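Local coordinates for protein MerB2 (Bacillus megaterium, PDB 5C17) that probably acts as an organomercurial lyase, splitting the carbon-mercury bond of alkylmercury compounds, and binds a mercury ion, at residues T48-N51 / T52-Q56; Q56-V59 / K60-Q64. All coordinates share one frame; numbering follows the deposited sequence.

Overall arrangement
Contacts 1 and 2 follow one another along a single piece of chain, with their centres about 11 Å apart. Contact 1 (48-51 with 52-56) is the turn from helix 41-48 into helix 52-64, together with the first turn of that second helix. Contact 2 (56-59 with 60-64) is the rest of the same helix, and Gln56 belongs to both. Contact 1 lies at the surface, its centre about 25 Å from the centre of the chain. The centre of contact 2 lies further in, about 18 Å from the centre of the chain. Together they describe the start and body of one helix of the N-terminal helical region, packed against helices 22-34 and 41-48. The mercury-binding cysteines, Cys102 and Cys165, belong to neither contact.

Contact 1: residues T48-N51 / T52-Q56; sequences TGIN and TKTVQ
Asn51 turns its side-chain carboxamide over the start of helix 52-64 and caps it. CG is anti to the backbone N (chi1 156°), which brings OD1 to the amide ends of the first turn. There OD1 of Asn51 accepts from Thr54 N at 2.8 Å. The donor is tilted 25° from the carbonyl plane, and the N-H...O angle is 144°, so the bond is bent. The hydroxyl OG1 of Thr54 lies 3.4 Å from the same OD1 of Asn51, a weak and unsettled hydrogen bond. The backbone adds a straighter bond, from Val55 N to Asn51 O at 3.0 Å.

Beside the cap is a small apolar contact. Ile50 and Thr54 cross at about a right angle, with methyl CG2 of Ile50 3.7 Å from methyl CG2 of Thr54. CB of Ile50 meets CG2 of Val55 at 3.8 Å. Val55 also packs on Leu44 and Ile45 of helix 41-48, while Ile50 reaches Ile25 of helix 22-34.

Before the cap, the chain leaves helix 41-48 at Gly49, with positive phi. Thr48 OG1 accepts from Ile50 N at 3.1 Å, an ST turn, and is also bonded to Leu44 O. Asn51 thus serves as the N-cap: its side chain supplies an acceptor to an amide that has no earlier helical carbonyl to use.

Contact 2: residues Q56-V59 / K60-Q64; sequences QSVV and KILAQ
Leu62 lays its branched end beside Val58, one turn earlier on helix 52-64. The two side chains point the same way, and CD1 of Leu62 comes 3.9 Å from CG1 of Val58. This is an i to i+4 apolar pair. The first torsion of Leu62 (chi1 -63°) sets CG beside its own backbone N and back along the helix, 3.3 Å from the carbonyl oxygen O of Val58. In Val58, CG1 is the branch anti to the backbone N (chi1 172°), and it is this methyl that meets the leucine.

Four backbone bonds carry the helix through the contact. Leu62 N to Val58 O is 2.9 Å and nearly straight, at 168°. Ala63 N reaches Val59 O, also at 2.9 Å. Lys60 N bonds to Gln56 O and Ile61 N to Ser57 O, both with the donor tilted somewhat from the carbonyl plane.

Ile61 and Ala63 lie against carbonyl oxygens of the turn before. Ile61 sets CG1 at 3.6 Å from Ser57 O, while CB of Ala63 lies 3.4 Å from Val59 O. Lys60 is extended beyond CG, and its end leads away from the earlier turn.

An alanine in place of Leu62 would lack CG and both end methyls, which would probably leave Val58 CG1 without its neighbour and open a gap towards helix 22-34.

The buried face of the helix is shared out among its neighbours. Val58 and Leu62 both pack on Ile25 of helix 22-34, and Leu62 also on Leu26. Val59 touches Glu41 and Leu44 of helix 41-48. Strand 68-70, an outermost strand of the large antiparallel sheet, meets Val59 and Leu62 through Ile68, and Val59 and Ala63 through Arg70.

Contact 1: residues T48-N51 / T52-Q56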
loop_
_atom_site.group_PDB
_atom_site.type_symbol
_atom_site.label_atom_id
_atom_site.label_comp_id
_atom_site.label_asym_id
_atom_site.label_seq_id
_atom_site.Cartn_x
_atom_site.Cartn_y
_atom_site.Cartn_z
ATOM N N THR A 48 -20.818 -7.635 -6.827
ATOM C CA THR A 48 -20.456 -8.849 -6.098
ATOM C C THR A 48 -21.641 -9.793 -5.911
ATOM O O THR A 48 -21.438 -10.989 -5.691
ATOM C CB THR A 48 -19.880 -8.591 -4.702
ATOM O OG1 THR A 48 -20.888 -8.052 -3.851
ATOM C CG2 THR A 48 -18.673 -7.681 -4.756
ATOM N N GLY A 49 -22.856 -9.256 -5.914
ATOM C CA GLY A 49 -24.019 -10.069 -5.626
ATOM C C GLY A 49 -24.187 -10.431 -4.158
ATOM O O GLY A 49 -25.045 -11.238 -3.813
ATOM N N ILE A 50 -23.363 -9.846 -3.290
ATOM C CA ILE A 50 -23.412 -10.122 -1.860
ATOM C C ILE A 50 -24.582 -9.354 -1.232
ATOM O O ILE A 50 -24.899 -8.260 -1.653
ATOM C CB ILE A 50 -22.046 -9.752 -1.225
ATOM C CG1 ILE A 50 -20.949 -10.645 -1.821
ATOM C CG2 ILE A 50 -22.067 -9.912 0.289
ATOM C CD1 ILE A 50 -19.553 -10.238 -1.488
ATOM N N ASN A 51 -25.212 -9.957 -0.230
ATOM C CA ASN A 51 -26.307 -9.335 0.503
ATOM C C ASN A 51 -25.910 -7.939 0.955
ATOM O O ASN A 51 -24.761 -7.701 1.328
ATOM C CB ASN A 51 -26.696 -10.185 1.714
ATOM C CG ASN A 51 -27.374 -9.376 2.801
ATOM O OD1 ASN A 51 -26.731 -8.932 3.753
ATOM N ND2 ASN A 51 -28.680 -9.180 2.665
ATOM N N THR A 52 -26.862 -7.014 0.928
ATOM C CA THR A 52 -26.546 -5.616 1.212
ATOM C C THR A 52 -26.093 -5.411 2.660
ATOM O O THR A 52 -25.234 -4.574 2.912
ATOM C CB THR A 52 -27.718 -4.658 0.840
ATOM O OG1 THR A 52 -28.799 -4.837 1.746
ATOM C CG2 THR A 52 -28.189 -4.932 -0.568
ATOM N N LYS A 53 -26.625 -6.184 3.602
ATOM C CA LYS A 53 -26.203 -6.048 4.995
ATOM C C LYS A 53 -24.770 -6.536 5.187
ATOM O O LYS A 53 -24.012 -5.969 5.971
ATOM C CB LYS A 53 -27.160 -6.777 5.941
ATOM C CG LYS A 53 -28.527 -6.094 6.028
ATOM C CD LYS A 53 -29.382 -6.669 7.153
ATOM C CE LYS A 53 -30.631 -5.824 7.399
ATOM N NZ LYS A 53 -30.332 -4.361 7.596
ATOM N N THR A 54 -24.388 -7.578 4.458
ATOM C CA THR A 54 -23.018 -8.099 4.545
ATOM C C THR A 54 -22.046 -7.131 3.895
ATOM O O THR A 54 -20.974 -6.873 4.438
ATOM C CB THR A 54 -22.905 -9.495 3.921
ATOM O OG1 THR A 54 -23.761 -10.387 4.632
ATOM C CG2 THR A 54 -21.473 -10.031 3.975
ATOM N N VAL A 55 -22.402 -6.555 2.754
ATOM C CA VAL A 55 -21.534 -5.549 2.160
ATOM C C VAL A 55 -21.302 -4.413 3.154
ATOM O O VAL A 55 -20.183 -3.970 3.356
ATOM C CB VAL A 55 -22.113 -5.000 0.856
ATOM C CG1 VAL A 55 -21.333 -3.764 0.379
ATOM C CG2 VAL A 55 -22.106 -6.093 -0.210
ATOM N N GLN A 56 -22.372 -3.935 3.771
ATOM C CA GLN A 56 -22.276 -2.849 4.721
ATOM C C GLN A 56 -21.343 -3.197 5.882
ATOM O O GLN A 56 -20.474 -2.403 6.247
ATOM C CB GLN A 56 -23.674 -2.513 5.233
ATOM C CG GLN A 56 -23.735 -1.542 6.410
ATOM C CD GLN A 56 -25.182 -1.193 6.786
ATOM O OE1 GLN A 56 -25.599 -0.040 6.687
ATOM N NE2 GLN A 56 -25.953 -2.199 7.193
#

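Contact 2: residues Q56-V59 / K60-Q64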
loop_
_atom_site.group_PDB
_atom_site.type_symbol
_atom_site.label_atom_id
_atom_site.label_comp_id
_atom_site.label_asym_id
_atom_site.label_seq_id
_atom_site.Cartn_x
_atom_site.Cartn_y
_atom_site.Cartn_z
ATOM N N GLN A 56 -22.372 -3.935 3.771
ATOM C CA GLN A 56 -22.276 -2.849 4.721
ATOM C C GLN A 56 -21.343 -3.197 5.882
ATOM O O GLN A 56 -20.474 -2.403 6.247
ATOM C CB GLN A 56 -23.674 -2.513 5.233
ATOM C CG GLN A 56 -23.735 -1.542 6.410
ATOM C CD GLN A 56 -25.182 -1.193 6.786
ATOM O OE1 GLN A 56 -25.599 -0.040 6.687
ATOM N NE2 GLN A 56 -25.953 -2.199 7.193
ATOM N N SER A 57 -21.508 -4.386 6.454
ATOM C CA SER A 57 -20.719 -4.742 7.627
ATOM C C SER A 57 -19.262 -5.001 7.286
ATOM O O SER A 57 -18.371 -4.614 8.053
ATOM C CB SER A 57 -21.339 -5.925 8.366
ATOM O OG SER A 57 -21.344 -7.093 7.577
ATOM N N VAL A 58 -19.006 -5.610 6.134
ATOM C CA VAL A 58 -17.632 -5.857 5.722
ATOM C C VAL A 58 -16.934 -4.533 5.412
ATOM O O VAL A 58 -15.810 -4.296 5.855
ATOM C CB VAL A 58 -17.568 -6.788 4.511
ATOM C CG1 VAL A 58 -16.148 -6.875 3.979
ATOM C CG2 VAL A 58 -18.084 -8.185 4.893
ATOM N N VAL A 59 -17.589 -3.665 4.655
ATOM C CA VAL A 59 -17.009 -2.350 4.360
ATOM C C VAL A 59 -16.706 -1.572 5.655
ATOM O O VAL A 59 -15.636 -0.953 5.782
ATOM C CB VAL A 59 -17.904 -1.547 3.413
ATOM C CG1 VAL A 59 -17.486 -0.082 3.334
ATOM C CG2 VAL A 59 -17.893 -2.191 2.011
ATOM N N LYS A 60 -17.608 -1.630 6.640
ATOM C CA LYS A 60 -17.371 -0.973 7.927
ATOM C C LYS A 60 -16.080 -1.477 8.575
ATOM O O LYS A 60 -15.270 -0.683 9.047
ATOM C CB LYS A 60 -18.557 -1.185 8.873
ATOM C CG LYS A 60 -18.396 -0.542 10.239
ATOM C CD LYS A 60 -19.633 -0.700 11.114
ATOM C CE LYS A 60 -19.463 0.040 12.432
ATOM N NZ LYS A 60 -20.735 0.095 13.203
ATOM N N ILE A 61 -15.887 -2.792 8.586
ATOM C CA ILE A 61 -14.687 -3.382 9.189
ATOM C C ILE A 61 -13.440 -2.961 8.428
ATOM O O ILE A 61 -12.424 -2.583 9.037
ATOM C CB ILE A 61 -14.799 -4.918 9.256
ATOM C CG1 ILE A 61 -15.750 -5.304 10.381
ATOM C CG2 ILE A 61 -13.422 -5.561 9.507
ATOM C CD1 ILE A 61 -16.256 -6.726 10.301
ATOM N N LEU A 62 -13.486 -3.038 7.100
ATOM C CA LEU A 62 -12.314 -2.675 6.293
ATOM C C LEU A 62 -11.946 -1.209 6.495
ATOM O O LEU A 62 -10.773 -0.861 6.543
ATOM C CB LEU A 62 -12.556 -2.971 4.812
ATOM C CG LEU A 62 -12.782 -4.432 4.452
ATOM C CD1 LEU A 62 -13.206 -4.536 2.992
ATOM C CD2 LEU A 62 -11.572 -5.270 4.749
ATOM N N ALA A 63 -12.952 -0.355 6.639
ATOM C CA ALA A 63 -12.707 1.059 6.881
ATOM C C ALA A 63 -12.137 1.310 8.292
ATOM O O ALA A 63 -11.231 2.133 8.466
ATOM C CB ALA A 63 -13.959 1.876 6.635
ATOM N N GLN A 64 -12.653 0.594 9.289
ATOM C CA GLN A 64 -12.129 0.692 10.651
ATOM C C GLN A 64 -10.647 0.311 10.682
ATOM O O GLN A 64 -9.843 0.962 11.355
ATOM C CB GLN A 64 -12.922 -0.201 11.621
ATOM C CG GLN A 64 -14.328 0.303 11.948
ATOM C CD GLN A 64 -15.169 -0.676 12.780
ATOM O OE1 GLN A 64 -15.064 -1.905 12.640
ATOM N NE2 GLN A 64 -16.017 -0.122 13.646
#